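Local coordinates for uncharacterized protein (Xanthomonas campestris pv. campestris, PDB 3HIU) that is of unknown function but belongs to the DUF892 family of ferritin-like helical bundle proteins and packs as a two-fold symmetric pair, at the interface of chains A and B. Residues are numbered along the deposited sequence; one frame, centred on the assembly and turned at random. Chains: chain A/B, Uncharacterized protein.

Contact 1: the interface of chains A and B. Residues chain A 101, 105, 145; chain B 101, 105, 109.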
ATOM      1  N   TYR A 101      -5.539  -0.884   3.587  1.00 30.36           N
ATOM      2  CA  TYR A 101      -4.608  -1.994   3.497  1.00 27.95           C
ATOM      3  C   TYR A 101      -3.277  -1.578   2.834  1.00 28.78           C
ATOM      4  O   TYR A 101      -2.203  -2.038   3.234  1.00 30.73           O
ATOM      5  CB  TYR A 101      -5.285  -3.140   2.740  1.00 27.36           C
ATOM      6  CG  TYR A 101      -4.423  -4.355   2.538  1.00 30.11           C
ATOM      7  CD1 TYR A 101      -4.341  -5.346   3.514  1.00 24.50           C
ATOM      8  CD2 TYR A 101      -3.695  -4.521   1.361  1.00 38.27           C
ATOM      9  CE1 TYR A 101      -3.547  -6.458   3.325  1.00 29.90           C
ATOM     10  CE2 TYR A 101      -2.900  -5.630   1.165  1.00 38.74           C
ATOM     11  CZ  TYR A 101      -2.825  -6.594   2.148  1.00 37.02           C
ATOM     12  OH  TYR A 101      -2.029  -7.700   1.944  1.00 42.91           O
ATOM     13  N   HIS A 105       0.422  -1.026   4.760  1.00 32.67           N
ATOM     14  CA  HIS A 105       1.592  -1.655   4.154  1.00 31.84           C
ATOM     15  C   HIS A 105       2.728  -0.673   3.863  1.00 26.84           C
ATOM     16  O   HIS A 105       3.893  -1.046   3.906  1.00 25.76           O
ATOM     17  CB  HIS A 105       1.206  -2.483   2.926  1.00 31.80           C
ATOM     18  CG  HIS A 105       0.974  -3.923   3.248  1.00 31.62           C
ATOM     19  ND1 HIS A 105      -0.283  -4.443   3.480  1.00 31.78           N
ATOM     20  CD2 HIS A 105       1.846  -4.943   3.432  1.00 20.94           C
ATOM     21  CE1 HIS A 105      -0.176  -5.729   3.762  1.00 28.69           C
ATOM     22  NE2 HIS A 105       1.106  -6.055   3.742  1.00 27.54           N
ATOM     23  N   ILE A 145      -7.442  -7.615   5.346  1.00 40.24           N
ATOM     24  CA  ILE A 145      -7.433  -8.462   4.150  1.00 44.35           C
ATOM     25  C   ILE A 145      -8.155  -9.790   4.391  1.00 47.26           C
ATOM     26  O   ILE A 145      -8.638 -10.430   3.449  1.00 46.57           O
ATOM     27  CB  ILE A 145      -6.000  -8.689   3.614  1.00 40.45           C
ATOM     28  CG1 ILE A 145      -6.024  -9.008   2.110  1.00 34.26           C
ATOM     29  CG2 ILE A 145      -5.272  -9.748   4.446  1.00 43.58           C
ATOM     30  CD1 ILE A 145      -6.287  -7.797   1.211  1.00 25.29           C
TER
ATOM     31  N   TYR B 101       6.022  -1.016  -2.617  1.00 26.36           N
ATOM     32  CA  TYR B 101       5.416  -2.130  -1.899  1.00 28.73           C
ATOM     33  C   TYR B 101       3.943  -1.852  -1.536  1.00 28.27           C
ATOM     34  O   TYR B 101       3.093  -2.737  -1.670  1.00 28.60           O
ATOM     35  CB  TYR B 101       6.262  -2.426  -0.657  1.00 26.81           C
ATOM     36  CG  TYR B 101       5.729  -3.500   0.264  1.00 29.42           C
ATOM     37  CD1 TYR B 101       5.939  -4.857  -0.010  1.00 25.38           C
ATOM     38  CD2 TYR B 101       5.044  -3.159   1.431  1.00 31.36           C
ATOM     39  CE1 TYR B 101       5.464  -5.840   0.848  1.00 29.33           C
ATOM     40  CE2 TYR B 101       4.565  -4.134   2.291  1.00 34.86           C
ATOM     41  CZ  TYR B 101       4.774  -5.472   1.998  1.00 35.71           C
ATOM     42  OH  TYR B 101       4.290  -6.436   2.861  1.00 41.77           O
ATOM     43  N   HIS B 105       0.283  -3.456  -2.934  1.00 28.91           N
ATOM     44  CA  HIS B 105      -0.783  -3.941  -2.068  1.00 32.94           C
ATOM     45  C   HIS B 105      -2.126  -3.249  -2.341  1.00 29.24           C
ATOM     46  O   HIS B 105      -3.183  -3.856  -2.206  1.00 31.64           O
ATOM     47  CB  HIS B 105      -0.358  -3.886  -0.598  1.00 34.82           C
ATOM     48  CG  HIS B 105       0.390  -5.106  -0.162  1.00 35.46           C
ATOM     49  ND1 HIS B 105       1.770  -5.190  -0.187  1.00 35.98           N
ATOM     50  CD2 HIS B 105      -0.049  -6.316   0.271  1.00 28.10           C
ATOM     51  CE1 HIS B 105       2.143  -6.388   0.226  1.00 28.25           C
ATOM     52  NE2 HIS B 105       1.063  -7.087   0.512  1.00 26.43           N
ATOM     53  N   ALA B 109      -5.369  -5.754  -3.126  1.00 30.13           N
ATOM     54  CA  ALA B 109      -6.717  -5.529  -2.647  1.00 27.17           C
ATOM     55  C   ALA B 109      -7.699  -5.313  -3.805  1.00 28.35           C
ATOM     56  O   ALA B 109      -8.752  -5.945  -3.856  1.00 27.87           O
ATOM     57  CB  ALA B 109      -6.749  -4.369  -1.673  1.00 28.71           C
TER
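A:His105 and B:His105 lie face to face across the two-fold axis, their imidazole planes 7° apart and their ring centres separated by 3.6 Å. Each ring sets its CD2 over the middle of the other, so the stack is close and nearly parallel, although the two side chains cross at about a right angle. Both histidines project from the central stretch of helix 92-120 of chain A and helix 94-120 of chain B, the helices that meet at the middle of this helix-to-helix interface between ferritin-like bundles. A tyrosine from the opposite chain flanks each imidazole. The A:Tyr101 ring is turned 55° from B:His105 in an edge-to-face arrangement, and B:Tyr101 repeats this against A:His105. With CG anti to the backbone N (chi1 179°), A:Tyr101 carries its CE2 edge and phenol OH toward the partner's imidazole. Both faces of its ring are met from within chain A: ND1 of A:His105 lies above one, toward the rim, and CD1 of A:Ile145 sits over the centre of the other. B:Ala109 adds a small apolar surface beside this cluster. The rotation of each imidazole is fixed one helical turn back. ND1 of A:His105 donates to the main-chain O of A:Tyr101 at 3.1 Å, with the acceptor in the ring plane, and B:His105 ND1 reaches B:Tyr101 O at 3.2 Å, from above that carbonyl's plane.

Contact 2: the interface of chains A and B. Residues chain A 89-90, 155-156, 159-160; chain B 2, 6.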
HETATM    1  N   MSE A  89     -25.473   3.214  -6.148  1.00116.90           N
HETATM    2  CA  MSE A  89     -24.602   3.197  -4.978  1.00116.92           C
HETATM    3  C   MSE A  89     -23.167   3.525  -5.389  1.00114.65           C
HETATM    4  O   MSE A  89     -22.802   3.378  -6.559  1.00116.76           O
HETATM    5  CB  MSE A  89     -24.671   1.832  -4.285  1.00117.85           C
HETATM    6  CG  MSE A  89     -24.233   1.833  -2.823  1.00117.89           C
HETATM    7 SE   MSE A  89     -24.443   0.084  -1.966  0.70277.49          SE
HETATM    8  CE  MSE A  89     -23.772   0.520  -0.189  1.00 83.81           C
ATOM      9  N   THR A  90     -22.357   3.973  -4.432  1.00107.15           N
ATOM     10  CA  THR A  90     -20.977   4.361  -4.727  1.00 98.37           C
ATOM     11  C   THR A  90     -19.941   3.794  -3.743  1.00 85.45           C
ATOM     12  O   THR A  90     -20.270   3.360  -2.637  1.00 81.14           O
ATOM     13  CB  THR A  90     -20.835   5.894  -4.906  1.00102.67           C
ATOM     14  OG1 THR A  90     -21.655   6.313  -6.002  1.00105.57           O
ATOM     15  CG2 THR A  90     -19.389   6.291  -5.202  1.00101.27           C
ATOM     16  N   PHE A 155     -21.319  -5.717   0.022  1.00 42.48           N
ATOM     17  CA  PHE A 155     -21.513  -4.484  -0.718  1.00 43.15           C
ATOM     18  C   PHE A 155     -22.187  -4.772  -2.051  1.00 44.37           C
ATOM     19  O   PHE A 155     -23.171  -4.122  -2.418  1.00 46.30           O
ATOM     20  CB  PHE A 155     -20.186  -3.783  -0.974  1.00 42.51           C
ATOM     21  CG  PHE A 155     -20.321  -2.569  -1.829  1.00 45.19           C
ATOM     22  CD1 PHE A 155     -20.511  -1.325  -1.257  1.00 44.89           C
ATOM     23  CD2 PHE A 155     -20.301  -2.676  -3.208  1.00 48.51           C
ATOM     24  CE1 PHE A 155     -20.654  -0.206  -2.040  1.00 46.22           C
ATOM     25  CE2 PHE A 155     -20.442  -1.559  -3.999  1.00 50.54           C
ATOM     26  CZ  PHE A 155     -20.620  -0.320  -3.412  1.00 51.03           C
ATOM     27  N   LEU A 156     -21.637  -5.743  -2.775  1.00 40.41           N
ATOM     28  CA  LEU A 156     -22.178  -6.122  -4.071  1.00 42.79           C
ATOM     29  C   LEU A 156     -23.632  -6.516  -3.918  1.00 46.97           C
ATOM     30  O   LEU A 156     -24.518  -5.835  -4.435  1.00 44.11           O
ATOM     31  CB  LEU A 156     -21.383  -7.279  -4.680  1.00 38.92           C
ATOM     32  CG  LEU A 156     -19.997  -6.913  -5.218  1.00 36.06           C
ATOM     33  CD1 LEU A 156     -19.266  -8.149  -5.734  1.00 32.93           C
ATOM     34  CD2 LEU A 156     -20.100  -5.852  -6.297  1.00 36.23           C
ATOM     35  N   GLU A 159     -26.044  -3.826  -3.258  1.00 52.17           N
ATOM     36  CA  GLU A 159     -26.273  -2.779  -4.254  1.00 53.69           C
ATOM     37  C   GLU A 159     -27.115  -3.232  -5.436  1.00 53.83           C
ATOM     38  O   GLU A 159     -27.655  -2.410  -6.174  1.00 56.34           O
ATOM     39  CB  GLU A 159     -24.952  -2.184  -4.751  1.00 56.72           C
ATOM     40  CG  GLU A 159     -24.440  -2.775  -6.056  1.00 56.37           C
ATOM     41  CD  GLU A 159     -23.380  -1.902  -6.714  1.00 51.22           C
ATOM     42  OE1 GLU A 159     -22.340  -2.449  -7.133  1.00 49.17           O
ATOM     43  OE2 GLU A 159     -23.585  -0.672  -6.808  1.00 48.62           O
ATOM     44  N   GLN A 160     -27.231  -4.538  -5.622  1.00 53.38           N
ATOM     45  CA  GLN A 160     -27.997  -5.045  -6.745  1.00 56.91           C
ATOM     46  C   GLN A 160     -29.195  -5.851  -6.261  1.00 61.23           C
ATOM     47  O   GLN A 160     -29.671  -6.746  -6.950  1.00 63.83           O
ATOM     48  CB  GLN A 160     -27.108  -5.897  -7.641  1.00 57.75           C
ATOM     49  CG  GLN A 160     -26.763  -7.232  -7.041  1.00 57.45           C
ATOM     50  CD  GLN A 160     -25.494  -7.802  -7.611  1.00 59.00           C
ATOM     51  OE1 GLN A 160     -25.447  -8.964  -8.015  1.00 59.48           O
ATOM     52  NE2 GLN A 160     -24.447  -6.985  -7.651  1.00 62.94           N
TER
ATOM     53  N   GLN B   2     -26.499  -4.238 -13.292  1.00 64.57           N
ATOM     54  CA  GLN B   2     -25.674  -3.547 -12.299  1.00 62.57           C
ATOM     55  C   GLN B   2     -24.421  -4.362 -11.990  1.00 53.63           C
ATOM     56  O   GLN B   2     -23.386  -3.819 -11.606  1.00 50.85           O
ATOM     57  CB  GLN B   2     -26.466  -3.293 -11.011  1.00 67.70           C
ATOM     58  CG  GLN B   2     -25.701  -2.490  -9.958  1.00 70.11           C
ATOM     59  CD  GLN B   2     -25.227  -1.143 -10.481  1.00 71.42           C
ATOM     60  OE1 GLN B   2     -24.028  -0.906 -10.618  1.00 70.79           O
ATOM     61  NE2 GLN B   2     -26.170  -0.259 -10.788  1.00 72.58           N
ATOM     62  N   ARG B   6     -20.832  -2.725 -12.458  1.00 25.30           N
ATOM     63  CA  ARG B   6     -19.948  -2.579 -11.304  1.00 27.66           C
ATOM     64  C   ARG B   6     -18.584  -3.192 -11.622  1.00 24.79           C
ATOM     65  O   ARG B   6     -17.545  -2.639 -11.278  1.00 27.43           O
ATOM     66  CB  ARG B   6     -20.538  -3.239 -10.063  1.00 35.38           C
ATOM     67  CG  ARG B   6     -19.512  -3.454  -8.958  1.00 35.99           C
ATOM     68  CD  ARG B   6     -18.949  -2.127  -8.492  1.00 37.02           C
ATOM     69  NE  ARG B   6     -20.012  -1.283  -7.965  1.00 39.41           N
ATOM     70  CZ  ARG B   6     -19.924   0.033  -7.813  1.00 41.34           C
ATOM     71  NH1 ARG B   6     -20.953   0.710  -7.319  1.00 42.33           N
ATOM     72  NH2 ARG B   6     -18.813   0.670  -8.159  1.00 40.84           N
TER
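A:Glu159 closes helix 124-159 with helical backbone angles (phi -77°, psi -18°) and faces B:Arg6, which lies one turn beyond B:Gln2 in helix 2-28 of chain B. The two charged side chains meet side-on as a bidentate salt bridge. NE of B:Arg6 donates to carboxylate OE1 of A:Glu159 at 2.7 Å, on the syn lone pair, while NH1 reaches OE2 at 3.0 Å on the syn side, somewhat out of the carboxylate plane. Both bonds are almost straight, and the carboxylate and guanidinium planes are 16° apart, so the paired bonds keep the two groups nearly coplanar and resist rotation of either. The arginine chain bends at chi2 and chi3, which presents its NE edge to the acid. Its CG packs on CD2 of A:Leu156 at 3.6 Å. The A:Phe155 ring stands steeply to the guanidinium, with B:Arg6 NE at the ring's edge. A weak bond from NH1 to the main-chain O of A:Met89, a poorly ordered selenomethionine, is doubtful support. Crossing the acid nearly at right angles, B:Gln2 sets its CG methylene 4.0 Å from CD of A:Glu159. This charged clasp ties the end of one subunit's last helix to the start of the other's first, and probably steadies the pairing at the interface periphery.

Contact 3: the interface of chains A and B. Residues chain A 109-110, 112-113; chain B 95, 98, 101, 145, 148, 152.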
ATOM      1  N   ALA A 109       6.587  -1.278   5.781  1.00 37.12           N
ATOM      2  CA  ALA A 109       7.862  -0.992   5.139  1.00 33.52           C
ATOM      3  C   ALA A 109       8.659   0.082   5.879  1.00 35.80           C
ATOM      4  O   ALA A 109       9.863  -0.079   6.110  1.00 38.35           O
ATOM      5  CB  ALA A 109       7.647  -0.589   3.690  1.00 32.00           C
ATOM      6  N   SER A 110       7.987   1.167   6.257  1.00 34.89           N
ATOM      7  CA  SER A 110       8.660   2.302   6.890  1.00 38.17           C
ATOM      8  C   SER A 110       9.185   1.997   8.300  1.00 37.65           C
ATOM      9  O   SER A 110      10.246   2.477   8.691  1.00 36.32           O
ATOM     10  CB  SER A 110       7.734   3.516   6.908  1.00 40.25           C
ATOM     11  OG  SER A 110       7.218   3.752   5.612  1.00 43.98           O
ATOM     12  N   ARG A 112       9.875  -1.159   9.375  1.00 29.71           N
ATOM     13  CA  ARG A 112      10.939  -2.134   9.154  1.00 25.38           C
ATOM     14  C   ARG A 112      12.253  -1.425   8.861  1.00 19.66           C
ATOM     15  O   ARG A 112      13.275  -1.757   9.434  1.00 25.24           O
ATOM     16  CB  ARG A 112      10.575  -3.074   8.003  1.00 27.18           C
ATOM     17  CG  ARG A 112       9.664  -4.212   8.411  1.00 31.42           C
ATOM     18  CD  ARG A 112       9.093  -4.935   7.201  1.00 31.18           C
ATOM     19  NE  ARG A 112      10.124  -5.266   6.224  1.00 38.41           N
ATOM     20  CZ  ARG A 112      10.885  -6.353   6.288  1.00 40.48           C
ATOM     21  NH1 ARG A 112      10.717  -7.204   7.292  1.00 38.40           N
ATOM     22  NH2 ARG A 112      11.806  -6.584   5.356  1.00 39.06           N
ATOM     23  N   ALA A 113      12.213  -0.447   7.961  1.00 25.04           N
ATOM     24  CA  ALA A 113      13.382   0.365   7.647  1.00 28.79           C
ATOM     25  C   ALA A 113      13.873   1.167   8.866  1.00 33.18           C
ATOM     26  O   ALA A 113      15.067   1.451   8.998  1.00 29.39           O
ATOM     27  CB  ALA A 113      13.089   1.285   6.480  1.00 28.26           C
TER
ATOM     28  N   LYS B  95      12.681   4.878   0.080  1.00 43.20           N
ATOM     29  CA  LYS B  95      11.281   5.220   0.209  1.00 44.96           C
ATOM     30  C   LYS B  95      10.514   4.874  -1.053  1.00 40.08           C
ATOM     31  O   LYS B  95       9.294   4.836  -1.043  1.00 40.02           O
ATOM     32  CB  LYS B  95      11.131   6.699   0.559  1.00 54.35           C
ATOM     33  CG  LYS B  95      11.774   7.072   1.897  1.00 59.77           C
ATOM     34  CD  LYS B  95      11.465   6.026   2.967  1.00 63.22           C
ATOM     35  CE  LYS B  95      11.803   6.528   4.365  1.00 66.57           C
ATOM     36  NZ  LYS B  95      11.462   5.524   5.414  1.00 65.60           N
ATOM     37  N   GLY B  98       9.459   1.460  -0.537  1.00 30.20           N
ATOM     38  CA  GLY B  98       8.339   1.488   0.387  1.00 24.28           C
ATOM     39  C   GLY B  98       7.002   1.819  -0.274  1.00 26.10           C
ATOM     40  O   GLY B  98       5.980   1.177  -0.015  1.00 21.18           O
ATOM     41  N   TYR B 101       6.022  -1.016  -2.617  1.00 26.36           N
ATOM     42  CA  TYR B 101       5.416  -2.130  -1.899  1.00 28.73           C
ATOM     43  C   TYR B 101       3.943  -1.852  -1.536  1.00 28.27           C
ATOM     44  O   TYR B 101       3.093  -2.737  -1.670  1.00 28.60           O
ATOM     45  CB  TYR B 101       6.262  -2.426  -0.657  1.00 26.81           C
ATOM     46  CG  TYR B 101       5.729  -3.500   0.264  1.00 29.42           C
ATOM     47  CD1 TYR B 101       5.939  -4.857  -0.010  1.00 25.38           C
ATOM     48  CD2 TYR B 101       5.044  -3.159   1.431  1.00 31.36           C
ATOM     49  CE1 TYR B 101       5.464  -5.840   0.848  1.00 29.33           C
ATOM     50  CE2 TYR B 101       4.565  -4.134   2.291  1.00 34.86           C
ATOM     51  CZ  TYR B 101       4.774  -5.472   1.998  1.00 35.71           C
ATOM     52  OH  TYR B 101       4.290  -6.436   2.861  1.00 41.77           O
ATOM     53  N   ILE B 145       9.840  -6.697  -0.500  1.00 41.54           N
ATOM     54  CA  ILE B 145       9.878  -6.711   0.969  1.00 44.18           C
ATOM     55  C   ILE B 145      10.891  -7.720   1.506  1.00 49.31           C
ATOM     56  O   ILE B 145      11.250  -7.705   2.691  1.00 48.05           O
ATOM     57  CB  ILE B 145       8.495  -7.009   1.588  1.00 35.20           C
ATOM     58  CG1 ILE B 145       8.355  -6.349   2.974  1.00 26.78           C
ATOM     59  CG2 ILE B 145       8.262  -8.518   1.672  1.00 35.50           C
ATOM     60  CD1 ILE B 145       8.193  -4.827   2.948  1.00 22.93           C
ATOM     61  N   GLN B 148      14.186  -5.888   0.567  1.00 39.21           N
ATOM     62  CA  GLN B 148      14.094  -4.561   1.143  1.00 34.64           C
ATOM     63  C   GLN B 148      15.248  -4.339   2.104  1.00 29.26           C
ATOM     64  O   GLN B 148      16.033  -3.403   1.969  1.00 33.09           O
ATOM     65  CB  GLN B 148      12.764  -4.390   1.880  1.00 33.67           C
ATOM     66  CG  GLN B 148      12.404  -2.929   2.124  1.00 36.67           C
ATOM     67  CD  GLN B 148      11.828  -2.683   3.509  1.00 34.40           C
ATOM     68  OE1 GLN B 148      11.642  -3.617   4.296  1.00 32.66           O
ATOM     69  NE2 GLN B 148      11.551  -1.417   3.815  1.00 30.10           N
ATOM     70  N   VAL B 152      18.027  -1.184   2.255  1.00 34.31           N
ATOM     71  CA  VAL B 152      18.091  -0.219   3.349  1.00 35.35           C
ATOM     72  C   VAL B 152      19.495  -0.145   3.962  1.00 37.21           C
ATOM     73  O   VAL B 152      20.078   0.937   4.109  1.00 37.33           O
ATOM     74  CB  VAL B 152      17.071  -0.556   4.447  1.00 30.31           C
ATOM     75  CG1 VAL B 152      17.298   0.329   5.657  1.00 33.70           C
ATOM     76  CG2 VAL B 152      15.662  -0.379   3.921  1.00 28.05           C
TER
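B:Gln148 has CG anti to its main-chain nitrogen (chi1 -162°) and a bend at chi2, which together point its amide at helix 92-120 of chain A, where A:Arg112 bends at chi3 (48°) to turn the guanidinium edge toward that amide, the two planes 29° apart and so nearly coplanar. The contact joins helices of two ferritin-like DUF892 bundles. The glutamine amide uses both ends. Its carbonyl OE1 is gripped side-on by the arginine, accepting from NE at 3.0 Å and from NH2 at 3.2 Å; the NH2 donor lies in the carbonyl plane, whereas NE is tilted a little from it. At the other end, NE2 donates to the main-chain O of A:Ala109 at 3.1 Å, with that oxygen close to the amide plane. Being held from both ends limits any flip of the amide. The arginine also passes over B:Ile145 at about a right angle, with its NE 3.8 Å from the isoleucine CD1, the methyl that also covers the centre of one face of B:Tyr101. Apolar contacts lie on either side of this polar link. A:Ala109 CB rests on the CA of B:Gly98 at 4.0 Å, and A:Ala113 CB meets CG2 of B:Val152 at 4.0 Å.

Contact 1 lies on the two-fold axis, and contacts 2 and 3 flank it, their C-alpha centres about 23 Å and 13 Å from its own and about 36 Å from each other. B:Tyr101 belongs to both contact 1 and contact 3, which share helix 92-120 of chain A and helix 94-120 of chain B. Helix 124-159 runs through the whole set, chain A's copy in contacts 1 and 2 and chain B's in contact 3. Because contacts 2 and 3 each have a twin with the chains exchanged, polar links bracket the ring cluster, consistent with a dimer, though the structure alone does not show one in solution.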